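Long-range contacts in alginate lyase (Paenibacillus sp. FPU-7, PDB 6KFN), which cleaves the polysaccharide alginate by the beta-elimination chemistry of a lyase, probably at mannuronate-containing linkages, on a right-handed parallel beta-helix: residues V199-G204 with Y230-S235; Q49-R54 with D80-T85; S164-V169 with G189-I194; S7-S12 with V28-V33; K94-D99 with L109-I114. All coordinates share one frame; numbering follows the deposited sequence.

Four of the five contacts join neighbouring coils of one parallel beta-helix, and their chemistry changes with their place in it. Interaction 5 is the buried one, made of aliphatic side chains packed on one another and on backbone, whereas interaction 2 combines regular parallel strand pairing with an apolar inner face and a polar outer one. Interactions 1 and 3 concern turns and loops between strands, where side-chain amides, a carboxylate and waters supplement a few backbone bonds. Interaction 4 belongs to the N-terminal beta-alpha-beta unit, its centre about 25 Å from the centre of the chain. It touches interaction 2 through the neighbouring strands 25-29 and 51-55, while interactions 2 and 5 meet where Leu109 packs on Ile84 and Thr85.

Interaction 1 of 5, residues V199-G204 with Y230-S235; sequences VFNGTG and YRNGNS
Tyr230 continues the parallel strand pairing for one last residue. Its N-H points nearly along the C=O axis of Phe200, with N 2.8 Å from Phe200 O, and its own carbonyl accepts from Gly202 N, so the two bonds straddle Asn201. With CG beside the backbone N (chi1 -62°), the ring turns its edge to Val199, CE2 lying 3.7 Å from CG1. A CB on Gly202 would run into Tyr230 O. Arg231 then opens a type I' turn, closed by Asn234 N and Arg231 O at 3.0 Å, while its extended side chain leads away to a salt bridge with Asp264 and a hydrogen bond to Ile237 O. At Asn232, ND2 comes 2.9 Å from Asn201 OD1, the two amide planes almost perpendicular. That same OD1 receives Thr203 N in an Asx turn, and a water links Thr203 OG1 to Asn232 O. Past Gly233, Asn234 reaches back with CG anti to its N. Its ND2 donates to Gly202 O at 3.0 Å, 32° above the carbonyl plane, and also serves Ile205 O. Strand 199-201 thus lies between strand 174-175 of one coil and the end of strand 223-230 of the next, beyond which the Tyr230 ring meets that of Tyr262, nearly parallel, on strand 260-262.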
# COMPACT_ATOMS: atom_id res chain seq x y z
N VAL A 199 -9.63 6.25 2.45
CA VAL A 199 -10.89 5.68 2.90
C VAL A 199 -10.70 4.18 3.05
O VAL A 199 -10.27 3.50 2.11
CB VAL A 199 -12.05 5.99 1.94
CG1 VAL A 199 -13.35 5.37 2.48
CG2 VAL A 199 -12.20 7.48 1.75
N PHE A 200 -11.05 3.67 4.23
CA PHE A 200 -10.88 2.27 4.59
C PHE A 200 -12.25 1.61 4.71
O PHE A 200 -13.02 1.93 5.61
CB PHE A 200 -10.12 2.15 5.91
CG PHE A 200 -8.88 3.00 5.96
CD1 PHE A 200 -7.95 3.00 4.91
CD2 PHE A 200 -8.64 3.85 7.03
CE1 PHE A 200 -6.84 3.85 4.94
CE2 PHE A 200 -7.52 4.67 7.08
CZ PHE A 200 -6.62 4.68 6.03
N ASN A 201 -12.53 0.66 3.82
CA ASN A 201 -13.74 -0.16 3.88
C ASN A 201 -13.35 -1.46 4.56
O ASN A 201 -12.73 -2.34 3.95
CB ASN A 201 -14.31 -0.40 2.49
CG ASN A 201 -15.55 -1.27 2.52
OD1 ASN A 201 -15.81 -1.95 3.52
ND2 ASN A 201 -16.29 -1.26 1.44
N GLY A 202 -13.64 -1.56 5.85
CA GLY A 202 -13.19 -2.68 6.66
C GLY A 202 -13.85 -4.01 6.40
O GLY A 202 -13.39 -5.02 6.95
N THR A 203 -14.91 -4.05 5.60
CA THR A 203 -15.52 -5.33 5.27
C THR A 203 -14.44 -6.24 4.66
O THR A 203 -13.73 -5.82 3.75
CB THR A 203 -16.69 -5.11 4.31
OG1 THR A 203 -17.64 -4.25 4.95
CG2 THR A 203 -17.32 -6.43 3.89
N GLY A 204 -14.34 -7.45 5.18
CA GLY A 204 -13.39 -8.42 4.70
C GLY A 204 -12.10 -8.56 5.50
O GLY A 204 -11.40 -9.56 5.33
N TYR A 230 -14.35 2.81 7.95
CA TYR A 230 -15.65 2.19 8.16
C TYR A 230 -15.46 0.76 8.62
O TYR A 230 -15.02 -0.11 7.85
CB TYR A 230 -16.45 2.18 6.84
CG TYR A 230 -16.75 3.54 6.29
CD1 TYR A 230 -17.75 4.32 6.84
CD2 TYR A 230 -16.07 4.06 5.21
CE1 TYR A 230 -18.07 5.56 6.33
CE2 TYR A 230 -16.39 5.29 4.67
CZ TYR A 230 -17.41 6.05 5.23
OH TYR A 230 -17.75 7.29 4.75
N ARG A 231 -15.81 0.47 9.86
CA ARG A 231 -15.75 -0.91 10.36
C ARG A 231 -16.84 -1.79 9.73
O ARG A 231 -16.65 -2.99 9.57
CB ARG A 231 -15.83 -0.89 11.88
CG ARG A 231 -15.80 -2.27 12.54
CD ARG A 231 -15.61 -2.09 14.04
NE ARG A 231 -15.71 -3.31 14.83
CZ ARG A 231 -16.85 -3.87 15.24
NH1 ARG A 231 -18.01 -3.38 14.87
NH2 ARG A 231 -16.82 -4.93 16.04
N ASN A 232 -17.99 -1.17 9.40
CA ASN A 232 -19.08 -1.87 8.73
C ASN A 232 -19.55 -3.11 9.50
O ASN A 232 -19.97 -4.11 8.90
CB ASN A 232 -18.75 -2.20 7.28
CG ASN A 232 -18.70 -0.99 6.41
OD1 ASN A 232 -19.30 0.05 6.67
ND2 ASN A 232 -17.95 -1.11 5.31
N GLY A 233 -19.50 -3.03 10.82
CA GLY A 233 -19.98 -4.14 11.63
C GLY A 233 -19.08 -5.36 11.66
O GLY A 233 -19.49 -6.40 12.19
N ASN A 234 -17.87 -5.27 11.12
CA ASN A 234 -16.97 -6.41 11.04
C ASN A 234 -16.31 -6.65 12.40
O ASN A 234 -15.40 -5.93 12.80
CB ASN A 234 -15.94 -6.16 9.95
CG ASN A 234 -14.98 -7.32 9.78
OD1 ASN A 234 -15.07 -8.35 10.46
ND2 ASN A 234 -14.04 -7.17 8.87
N SER A 235 -16.76 -7.70 13.08
CA SER A 235 -16.28 -8.02 14.41
C SER A 235 -14.81 -8.44 14.45
O SER A 235 -14.22 -8.49 15.54
CB SER A 235 -17.14 -9.12 15.05
OG SER A 235 -18.45 -8.63 15.25
O HOH W 1 -18.97 -5.69 6.91

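Interaction 2 of 5, residues Q49-R54 with D80-T85; sequences QPITIR and DYWNIT
Ile51 and Trp82 fit together as a branched knob laid on a flat plate. The two side chains run alongside each other in the same direction, and CG2 of Ile51, set anti to its backbone N, sits over the six-membered ring, 3.6 Å from the centroid and 20° off the normal, a CH-pi contact. The longer arm of Ile51 follows the same face, its CD1 3.9 Å from CZ2 of Trp82. The indole edge is met by Ile53, whose CG2 occupies the crowded position between backbone N and carbonyl carbon. From there this methyl also touches Ile84, 3.7 Å from its CG1, so that it sits closely on Ile84 and more loosely at the indole edge. Trp82 is held beyond the pair by a bond from NE1 to Ala43 O, and it packs on Leu18 of helix 11-19.

The face carrying Thr52, Asn83, Arg54 and Thr85 is polar, with Pro50 at its start. The ring of Pro50 rests against the amide of Asn83, CB 3.8 Å from ND2, and one water bridges Thr52 OG1 and that same ND2; Asn83 OD1 is taken up by Gln105. Further along, CB of Arg54 lies 3.9 Å from CB of Thr85, the guanidinium leaving for a salt bridge with Asp26. Between the two faces run four backbone hydrogen bonds, from Ile51 N to Tyr81 O through Thr85 N to Ile53 O, between strands only 11° from parallel. Like residues in register, apolar inward and polar outward, are the hallmark of successive coils in a right-handed parallel beta-helix.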
# COMPACT_ATOMS: atom_id res chain seq x y z
N GLN A 49 13.40 13.15 -16.29
CA GLN A 49 13.20 12.14 -17.31
C GLN A 49 12.62 10.87 -16.67
O GLN A 49 13.29 9.85 -16.66
CB GLN A 49 14.51 11.77 -18.05
CG GLN A 49 15.39 12.87 -18.63
CD GLN A 49 16.70 12.37 -19.24
OE1 GLN A 49 16.76 11.88 -20.37
NE2 GLN A 49 17.74 12.40 -18.38
N PRO A 50 11.40 10.90 -16.13
CA PRO A 50 10.84 9.68 -15.54
C PRO A 50 10.58 8.67 -16.64
O PRO A 50 10.53 9.00 -17.83
CB PRO A 50 9.55 10.16 -14.87
CG PRO A 50 9.17 11.39 -15.67
CD PRO A 50 10.48 12.03 -16.03
N ILE A 51 10.37 7.42 -16.23
CA ILE A 51 9.94 6.35 -17.13
C ILE A 51 8.47 6.09 -16.80
O ILE A 51 8.14 5.87 -15.65
CB ILE A 51 10.79 5.08 -17.00
CG1 ILE A 51 12.26 5.39 -17.15
CG2 ILE A 51 10.34 4.06 -18.06
CD1 ILE A 51 13.20 4.21 -16.97
N THR A 52 7.59 6.15 -17.81
CA THR A 52 6.16 6.03 -17.58
C THR A 52 5.63 4.72 -18.17
O THR A 52 5.96 4.38 -19.31
CB THR A 52 5.43 7.22 -18.20
OG1 THR A 52 5.91 8.41 -17.56
CG2 THR A 52 3.93 7.16 -18.03
N ILE A 53 4.78 4.04 -17.40
CA ILE A 53 3.90 3.00 -17.92
C ILE A 53 2.48 3.43 -17.59
O ILE A 53 2.17 3.68 -16.43
CB ILE A 53 4.26 1.64 -17.33
CG1 ILE A 53 3.42 0.54 -18.04
CG2 ILE A 53 4.37 1.65 -15.87
CD1 ILE A 53 3.88 -0.83 -17.60
N ARG A 54 1.63 3.52 -18.61
CA ARG A 54 0.29 4.05 -18.39
C ARG A 54 -0.69 3.41 -19.34
O ARG A 54 -0.33 2.91 -20.40
CB ARG A 54 0.26 5.57 -18.51
CG ARG A 54 0.56 6.08 -19.90
CD ARG A 54 0.57 7.59 -19.91
NE ARG A 54 0.96 8.12 -21.21
CZ ARG A 54 0.14 8.45 -22.19
NH1 ARG A 54 -1.18 8.33 -22.06
NH2 ARG A 54 0.63 8.91 -23.33
N ASP A 80 14.33 3.47 -10.15
CA ASP A 80 13.82 4.72 -9.61
C ASP A 80 13.08 5.53 -10.66
O ASP A 80 13.28 5.38 -11.87
CB ASP A 80 14.99 5.59 -9.09
CG ASP A 80 15.76 4.97 -7.96
OD1 ASP A 80 15.29 4.03 -7.29
OD2 ASP A 80 16.86 5.50 -7.70
N TYR A 81 12.21 6.44 -10.21
CA TYR A 81 11.60 7.44 -11.08
C TYR A 81 10.78 6.80 -12.20
O TYR A 81 10.89 7.18 -13.37
CB TYR A 81 12.64 8.45 -11.61
CG TYR A 81 13.09 9.43 -10.56
CD1 TYR A 81 12.24 10.50 -10.20
CD2 TYR A 81 14.31 9.35 -9.95
CE1 TYR A 81 12.58 11.43 -9.27
CE2 TYR A 81 14.67 10.33 -8.95
CZ TYR A 81 13.79 11.33 -8.67
OH TYR A 81 14.15 12.28 -7.72
N TRP A 82 9.89 5.90 -11.80
CA TRP A 82 8.81 5.42 -12.63
C TRP A 82 7.52 6.13 -12.25
O TRP A 82 7.22 6.27 -11.07
CB TRP A 82 8.59 3.90 -12.46
CG TRP A 82 9.70 3.08 -13.04
CD1 TRP A 82 10.96 2.94 -12.51
CD2 TRP A 82 9.69 2.38 -14.30
NE1 TRP A 82 11.73 2.16 -13.33
CE2 TRP A 82 10.99 1.83 -14.45
CE3 TRP A 82 8.72 2.14 -15.28
CZ2 TRP A 82 11.33 1.06 -15.54
CZ3 TRP A 82 9.07 1.36 -16.36
CH2 TRP A 82 10.36 0.85 -16.48
N ASN A 83 6.73 6.49 -13.26
CA ASN A 83 5.33 6.90 -13.12
C ASN A 83 4.47 5.78 -13.68
O ASN A 83 4.58 5.43 -14.85
CB ASN A 83 5.06 8.18 -13.88
CG ASN A 83 5.78 9.39 -13.28
OD1 ASN A 83 6.22 9.35 -12.11
ND2 ASN A 83 5.84 10.48 -14.02
N ILE A 84 3.68 5.18 -12.80
CA ILE A 84 2.82 4.04 -13.10
C ILE A 84 1.39 4.53 -12.95
O ILE A 84 0.98 4.85 -11.83
CB ILE A 84 3.14 2.87 -12.15
CG1 ILE A 84 4.61 2.47 -12.25
CG2 ILE A 84 2.22 1.70 -12.44
CD1 ILE A 84 5.13 1.70 -11.08
N THR A 85 0.66 4.66 -14.07
CA THR A 85 -0.54 5.49 -14.09
C THR A 85 -1.69 4.79 -14.78
O THR A 85 -1.57 4.34 -15.92
CB THR A 85 -0.24 6.82 -14.81
OG1 THR A 85 0.90 7.41 -14.20
CG2 THR A 85 -1.43 7.73 -14.75
O HOH W 2 4.27 10.30 -16.54

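Interaction 3 of 5, residues S164-V169 with G189-I194; sequences SADRNV and GTVGTI
Two loops from successive coils of the beta-helix stack here in parallel, each leading into a strand, and the contact rests on backbone pairing supplemented by one carboxylate and one water. Asp166 replaces a backbone carbonyl as acceptor: its CG lies beside its own backbone N (chi1 -70°), which brings OD1 to 2.8 Å from Val191 N. The donor arrives 62° out of the carboxylate plane, and the charge would be expected to strengthen the bond. An alanine here would remove that carboxylate and would probably loosen the early part of the loop pair, since Val191 N would lose this acceptor. Next in line, Arg167 N donates to Val191 O at 2.9 Å. Arg167 and Gly192 both take positive phi, so the two chains bend in step, their CA atoms 4.5 Å apart; a CB on Gly192 would be tight against Arg167 CG. After the bend, Ile194 N donates nearly along the C=O axis of Asn168, 3.0 Å from its O, and the strands begin with Val169 and Ile194 side by side, CG2 4.1 Å from CD1.

Behind the bend, one water gives a hydrogen to Ala165 O, accepts from Asn168 N at 2.9 Å and is hydrogen-bonded to Thr193 OG1. Near the start of the pair, Thr190 CG2 lies 3.4 Å from Ala165 O. Val151 of strand 149-151 touches Asn168, Thr190 and Thr193 of both loops. On the side of the preceding coil, Arg167 forms a salt bridge with Asp127 and Val169 pairs with Asn128 and Ile130; on that of the following coil, Thr190 and Gly192 pair with Asn220.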
# COMPACT_ATOMS: atom_id res chain seq x y z
N SER A 164 14.74 0.23 5.77
CA SER A 164 14.47 1.66 5.68
C SER A 164 13.70 2.02 4.40
O SER A 164 14.18 2.75 3.53
CB SER A 164 15.78 2.44 5.76
OG SER A 164 16.44 2.23 7.01
N ALA A 165 12.48 1.50 4.32
CA ALA A 165 11.53 1.88 3.27
C ALA A 165 10.80 3.11 3.79
O ALA A 165 9.76 3.03 4.45
CB ALA A 165 10.57 0.72 2.99
N ASP A 166 11.41 4.28 3.54
CA ASP A 166 11.14 5.49 4.29
C ASP A 166 10.43 6.56 3.45
O ASP A 166 10.60 6.64 2.23
CB ASP A 166 12.43 6.06 4.84
CG ASP A 166 13.04 5.18 5.97
OD1 ASP A 166 12.39 4.23 6.43
OD2 ASP A 166 14.18 5.46 6.41
N ARG A 167 9.67 7.41 4.15
CA ARG A 167 9.06 8.58 3.55
C ARG A 167 8.13 8.23 2.39
O ARG A 167 7.93 9.02 1.48
CB ARG A 167 10.10 9.64 3.14
CG ARG A 167 10.97 10.10 4.31
CD ARG A 167 12.12 11.03 3.82
NE ARG A 167 13.00 10.37 2.88
CZ ARG A 167 13.90 9.45 3.16
NH1 ARG A 167 14.28 9.22 4.41
NH2 ARG A 167 14.45 8.75 2.18
N ASN A 168 7.51 7.05 2.45
CA ASN A 168 6.51 6.69 1.46
C ASN A 168 5.17 7.27 1.84
O ASN A 168 4.81 7.36 3.01
CB ASN A 168 6.44 5.16 1.32
CG ASN A 168 7.74 4.61 0.78
OD1 ASN A 168 8.16 4.99 -0.31
ND2 ASN A 168 8.37 3.69 1.51
N VAL A 169 4.43 7.70 0.81
CA VAL A 169 3.18 8.41 0.96
C VAL A 169 2.04 7.62 0.33
O VAL A 169 2.15 7.17 -0.82
CB VAL A 169 3.28 9.81 0.35
CG1 VAL A 169 1.95 10.55 0.44
CG2 VAL A 169 4.41 10.62 1.02
N GLY A 189 11.24 -0.37 11.53
CA GLY A 189 12.38 0.01 10.71
C GLY A 189 12.10 1.11 9.71
O GLY A 189 13.04 1.73 9.23
N THR A 190 10.82 1.31 9.37
CA THR A 190 10.45 2.39 8.46
C THR A 190 10.28 3.69 9.23
O THR A 190 9.85 3.69 10.39
CB THR A 190 9.15 2.06 7.70
OG1 THR A 190 8.01 2.09 8.58
CG2 THR A 190 9.24 0.75 6.95
N VAL A 191 10.57 4.79 8.54
CA VAL A 191 10.46 6.13 9.11
C VAL A 191 9.68 7.02 8.15
O VAL A 191 9.98 7.07 6.97
CB VAL A 191 11.86 6.71 9.38
CG1 VAL A 191 11.80 8.09 9.82
CG2 VAL A 191 12.63 5.85 10.38
N GLY A 192 8.71 7.76 8.69
CA GLY A 192 8.12 8.86 7.96
C GLY A 192 6.99 8.52 7.01
O GLY A 192 6.68 9.30 6.11
N THR A 193 6.38 7.35 7.16
CA THR A 193 5.26 6.97 6.31
C THR A 193 4.10 7.93 6.54
O THR A 193 3.74 8.19 7.69
CB THR A 193 4.81 5.54 6.65
OG1 THR A 193 5.92 4.64 6.59
CG2 THR A 193 3.76 5.04 5.66
N ILE A 194 3.48 8.38 5.45
CA ILE A 194 2.31 9.24 5.52
C ILE A 194 1.13 8.48 4.93
O ILE A 194 1.22 7.94 3.84
CB ILE A 194 2.53 10.56 4.74
CG1 ILE A 194 3.71 11.34 5.30
CG2 ILE A 194 1.22 11.39 4.71
CD1 ILE A 194 4.01 12.63 4.59
O HOH W 3 7.68 4.83 4.38

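Interaction 4 of 5, residues S7-S12 with V28-V33; sequences SCATAS and VLAEGV
Strands 4-8 and 25-29 end side by side in parallel, with Cys8 using both its backbone groups to straddle Leu29: its N lies 2.9 Å from Val28 O, and its O accepts from Ala30 N at 3.0 Å. A CA-H...O contact from Leu29 to Cys8 O accompanies the second bond. On one face of this short pairing, CB of Cys8 touches the CD2 branch of Leu29 at 3.8 Å. The sulfur of Cys8 lies beside its own backbone N (chi1 -72°) and is bonded to Cys13, a disulfide that ties the strand end to the helix following it. Strand 4-8, helix 11-19 and strand 25-29 make a beta-alpha-beta unit at the start of the chain, consistent with the helical cap commonly found at the N-terminal end of parallel beta-helices.

Beyond the last backbone bond the chains part, yet small side chains keep them in touch. The methyl of Ala30 is directed at that of Ala9, which it meets from the side, CB to CB 3.8 Å. From Ala30 the chain makes a type II turn, with Gly32 at positive phi, closed by a weak bond from Val33 N to Ala30 O. The turn directs Val33 back toward the first segment, where CG1, anti to its backbone N, comes 3.4 Å from Ala9 O. On the other chain Thr10 takes the N-cap position of helix 11-19: its OG1 accepts from Cys13 N and shares a hydrogen bond of 3.0 Å with Ser12 OG. Leu29, for its part, also packs on Ile53 of strand 51-55, the next strand along.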
# COMPACT_ATOMS: atom_id res chain seq x y z
N SER A 7 3.96 2.30 -27.95
CA SER A 7 2.53 1.97 -27.82
C SER A 7 2.39 0.46 -27.89
O SER A 7 2.69 -0.13 -28.92
CB SER A 7 1.77 2.65 -28.98
OG SER A 7 1.90 4.06 -28.89
N CYS A 8 1.94 -0.18 -26.84
CA CYS A 8 1.87 -1.64 -26.82
C CYS A 8 0.45 -2.15 -26.63
O CYS A 8 -0.30 -1.65 -25.80
CB CYS A 8 2.72 -2.21 -25.70
SG CYS A 8 4.50 -2.09 -25.99
N ALA A 9 0.16 -3.24 -27.32
CA ALA A 9 -1.11 -3.96 -27.17
C ALA A 9 -0.91 -5.46 -26.94
O ALA A 9 -1.89 -6.18 -26.92
CB ALA A 9 -2.02 -3.70 -28.36
N THR A 10 0.33 -5.91 -26.74
CA THR A 10 0.62 -7.29 -26.39
C THR A 10 1.63 -7.33 -25.25
O THR A 10 2.40 -6.40 -25.01
CB THR A 10 1.22 -8.07 -27.56
OG1 THR A 10 2.53 -7.57 -27.82
CG2 THR A 10 0.34 -7.95 -28.82
N ALA A 11 1.60 -8.46 -24.56
CA ALA A 11 2.57 -8.73 -23.51
C ALA A 11 3.99 -8.74 -24.03
O ALA A 11 4.91 -8.23 -23.36
CB ALA A 11 2.24 -10.05 -22.80
N SER A 12 4.21 -9.26 -25.23
CA SER A 12 5.56 -9.27 -25.78
C SER A 12 6.06 -7.85 -26.01
O SER A 12 7.22 -7.55 -25.72
CB SER A 12 5.61 -10.09 -27.07
OG SER A 12 4.86 -9.46 -28.08
N VAL A 28 2.78 3.11 -23.42
CA VAL A 28 1.35 3.42 -23.45
C VAL A 28 0.60 2.15 -23.82
O VAL A 28 0.76 1.63 -24.94
CB VAL A 28 1.03 4.56 -24.43
CG1 VAL A 28 -0.44 4.92 -24.32
CG2 VAL A 28 1.92 5.79 -24.15
N LEU A 29 -0.18 1.62 -22.89
CA LEU A 29 -0.81 0.32 -23.03
C LEU A 29 -2.27 0.45 -23.48
O LEU A 29 -3.05 1.23 -22.94
CB LEU A 29 -0.74 -0.43 -21.71
CG LEU A 29 0.67 -0.63 -21.15
CD1 LEU A 29 0.64 -1.54 -19.96
CD2 LEU A 29 1.60 -1.16 -22.24
N ALA A 30 -2.62 -0.33 -24.50
CA ALA A 30 -3.93 -0.23 -25.13
C ALA A 30 -5.06 -0.52 -24.16
O ALA A 30 -5.02 -1.47 -23.38
CB ALA A 30 -4.00 -1.21 -26.30
N GLU A 31 -6.12 0.29 -24.22
CA GLU A 31 -7.33 0.04 -23.44
C GLU A 31 -7.93 -1.30 -23.80
O GLU A 31 -7.92 -1.73 -24.94
CB GLU A 31 -8.35 1.14 -23.66
CG GLU A 31 -7.96 2.46 -23.01
CD GLU A 31 -9.09 3.45 -23.07
OE1 GLU A 31 -9.03 4.39 -23.88
OE2 GLU A 31 -10.10 3.26 -22.34
N GLY A 32 -8.50 -1.97 -22.80
CA GLY A 32 -9.21 -3.20 -23.03
C GLY A 32 -8.34 -4.42 -23.11
O GLY A 32 -8.86 -5.53 -23.18
N VAL A 33 -7.02 -4.26 -23.09
CA VAL A 33 -6.13 -5.39 -23.23
C VAL A 33 -5.67 -5.83 -21.86
O VAL A 33 -5.37 -5.01 -20.99
CB VAL A 33 -4.94 -5.02 -24.13
CG1 VAL A 33 -3.95 -6.16 -24.20
CG2 VAL A 33 -5.44 -4.67 -25.52

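Interaction 5 of 5, residues K94-D99 with L109-I114; sequences KGIMLD and LEIYDI
Ile96 sets the tip of its side chain against two residues of the facing segment: CD1 lies 3.5 Å from CD1 of Leu109 and 3.9 Å from CD1 of Ile111, crossing each side chain at about a right angle. Alongside, Ile111 lays CG2 against Gly95 CA at 4.1 Å; a CB on Gly95 would collide with that methyl. Ile114 covers the backbone just before: its CG2, anti to the backbone N, is 3.7 Å from Lys94 CA, and CD1 bends over to 3.8 Å from Gly95 CA. An alanine in place of Ile114 would lose CG1 and both methyls and would probably pack less closely against the Lys94-Gly95 backbone.

Corners in the chain at Gly95 and Asp113 position these groups. Asp113 adopts a positive phi (58°), so that Ile111 and Ile114 both direct their side chains toward the first segment. Lys94, by contrast, points away, its NZ forming salt bridges with Glu117 and Asp116. Strands 88-92 and 105-107 close round Ile96 through Met89 and Met106, and Val119 of strand 119-122 packs on Ile111. Aliphatic side chains from different faces of the coil, interlocking without polar contacts, are characteristic of the interior of a right-handed parallel beta-helix.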
# COMPACT_ATOMS: atom_id res chain seq x y z
N LYS A 94 1.39 -11.05 -5.50
CA LYS A 94 1.51 -9.67 -5.06
C LYS A 94 1.09 -8.79 -6.21
O LYS A 94 1.28 -9.13 -7.38
CB LYS A 94 2.98 -9.32 -4.75
CG LYS A 94 3.85 -10.41 -4.12
CD LYS A 94 3.43 -10.69 -2.74
CE LYS A 94 4.45 -11.59 -1.98
NZ LYS A 94 3.96 -11.96 -0.61
N GLY A 95 0.53 -7.61 -5.91
CA GLY A 95 0.16 -6.69 -6.96
C GLY A 95 1.38 -5.96 -7.51
O GLY A 95 1.87 -6.27 -8.59
N ILE A 96 1.88 -5.00 -6.72
CA ILE A 96 3.09 -4.28 -7.06
C ILE A 96 4.08 -4.48 -5.92
O ILE A 96 3.78 -4.17 -4.77
CB ILE A 96 2.85 -2.78 -7.31
CG1 ILE A 96 1.77 -2.57 -8.32
CG2 ILE A 96 4.16 -2.13 -7.73
CD1 ILE A 96 1.43 -1.09 -8.58
N MET A 97 5.25 -4.99 -6.25
CA MET A 97 6.36 -5.12 -5.32
C MET A 97 7.43 -4.13 -5.75
O MET A 97 7.82 -4.13 -6.92
CB MET A 97 6.93 -6.55 -5.35
CG MET A 97 8.14 -6.77 -4.43
SD MET A 97 7.81 -6.66 -2.66
CE MET A 97 6.84 -8.11 -2.45
N LEU A 98 7.90 -3.30 -4.81
CA LEU A 98 9.03 -2.40 -5.03
C LEU A 98 10.19 -2.86 -4.17
O LEU A 98 10.03 -3.02 -2.97
CB LEU A 98 8.64 -0.97 -4.66
CG LEU A 98 7.35 -0.57 -5.44
CD1 LEU A 98 6.05 -0.76 -4.70
CD2 LEU A 98 7.56 0.92 -5.76
N ASP A 99 11.33 -3.13 -4.80
CA ASP A 99 12.58 -3.45 -4.11
C ASP A 99 13.60 -2.37 -4.47
O ASP A 99 13.89 -2.16 -5.65
CB ASP A 99 13.16 -4.81 -4.45
CG ASP A 99 12.68 -5.94 -3.58
OD1 ASP A 99 12.32 -5.70 -2.41
OD2 ASP A 99 12.82 -7.12 -4.03
N LEU A 109 -4.50 3.69 -9.95
CA LEU A 109 -4.42 2.26 -10.09
C LEU A 109 -5.61 1.57 -9.44
O LEU A 109 -6.20 2.05 -8.47
CB LEU A 109 -3.13 1.73 -9.46
CG LEU A 109 -1.84 2.42 -9.92
CD1 LEU A 109 -0.65 1.66 -9.40
CD2 LEU A 109 -1.77 2.53 -11.44
N GLU A 110 -5.92 0.40 -9.97
CA GLU A 110 -6.93 -0.49 -9.40
C GLU A 110 -6.27 -1.86 -9.26
O GLU A 110 -5.94 -2.48 -10.27
CB GLU A 110 -8.17 -0.52 -10.31
CG GLU A 110 -9.31 -1.34 -9.76
CD GLU A 110 -10.52 -1.45 -10.68
OE1 GLU A 110 -10.62 -0.70 -11.65
OE2 GLU A 110 -11.36 -2.32 -10.39
N ILE A 111 -6.06 -2.29 -8.00
CA ILE A 111 -5.25 -3.46 -7.70
C ILE A 111 -6.14 -4.43 -6.93
O ILE A 111 -6.67 -4.06 -5.88
CB ILE A 111 -4.01 -3.08 -6.88
CG1 ILE A 111 -3.19 -2.04 -7.63
CG2 ILE A 111 -3.21 -4.32 -6.51
CD1 ILE A 111 -2.06 -1.46 -6.83
N TYR A 112 -6.33 -5.64 -7.47
CA TYR A 112 -7.37 -6.50 -6.91
C TYR A 112 -7.13 -7.95 -7.30
O TYR A 112 -6.48 -8.26 -8.30
CB TYR A 112 -8.77 -6.06 -7.41
CG TYR A 112 -8.89 -6.09 -8.93
CD1 TYR A 112 -8.42 -5.02 -9.69
CD2 TYR A 112 -9.39 -7.18 -9.61
CE1 TYR A 112 -8.43 -5.02 -11.05
CE2 TYR A 112 -9.41 -7.19 -11.05
CZ TYR A 112 -8.90 -6.08 -11.73
OH TYR A 112 -8.86 -5.97 -13.12
N ASP A 113 -7.74 -8.83 -6.50
CA ASP A 113 -7.68 -10.28 -6.70
C ASP A 113 -6.22 -10.75 -6.67
O ASP A 113 -5.65 -11.30 -7.61
CB ASP A 113 -8.43 -10.76 -7.93
CG ASP A 113 -9.92 -10.55 -7.85
OD1 ASP A 113 -10.48 -10.42 -6.75
OD2 ASP A 113 -10.54 -10.52 -8.95
N ILE A 114 -5.62 -10.52 -5.49
CA ILE A 114 -4.21 -10.74 -5.20
C ILE A 114 -4.10 -11.82 -4.13
O ILE A 114 -4.85 -11.83 -3.15
CB ILE A 114 -3.56 -9.41 -4.71
CG1 ILE A 114 -3.72 -8.30 -5.75
CG2 ILE A 114 -2.12 -9.62 -4.35
CD1 ILE A 114 -3.12 -8.58 -7.11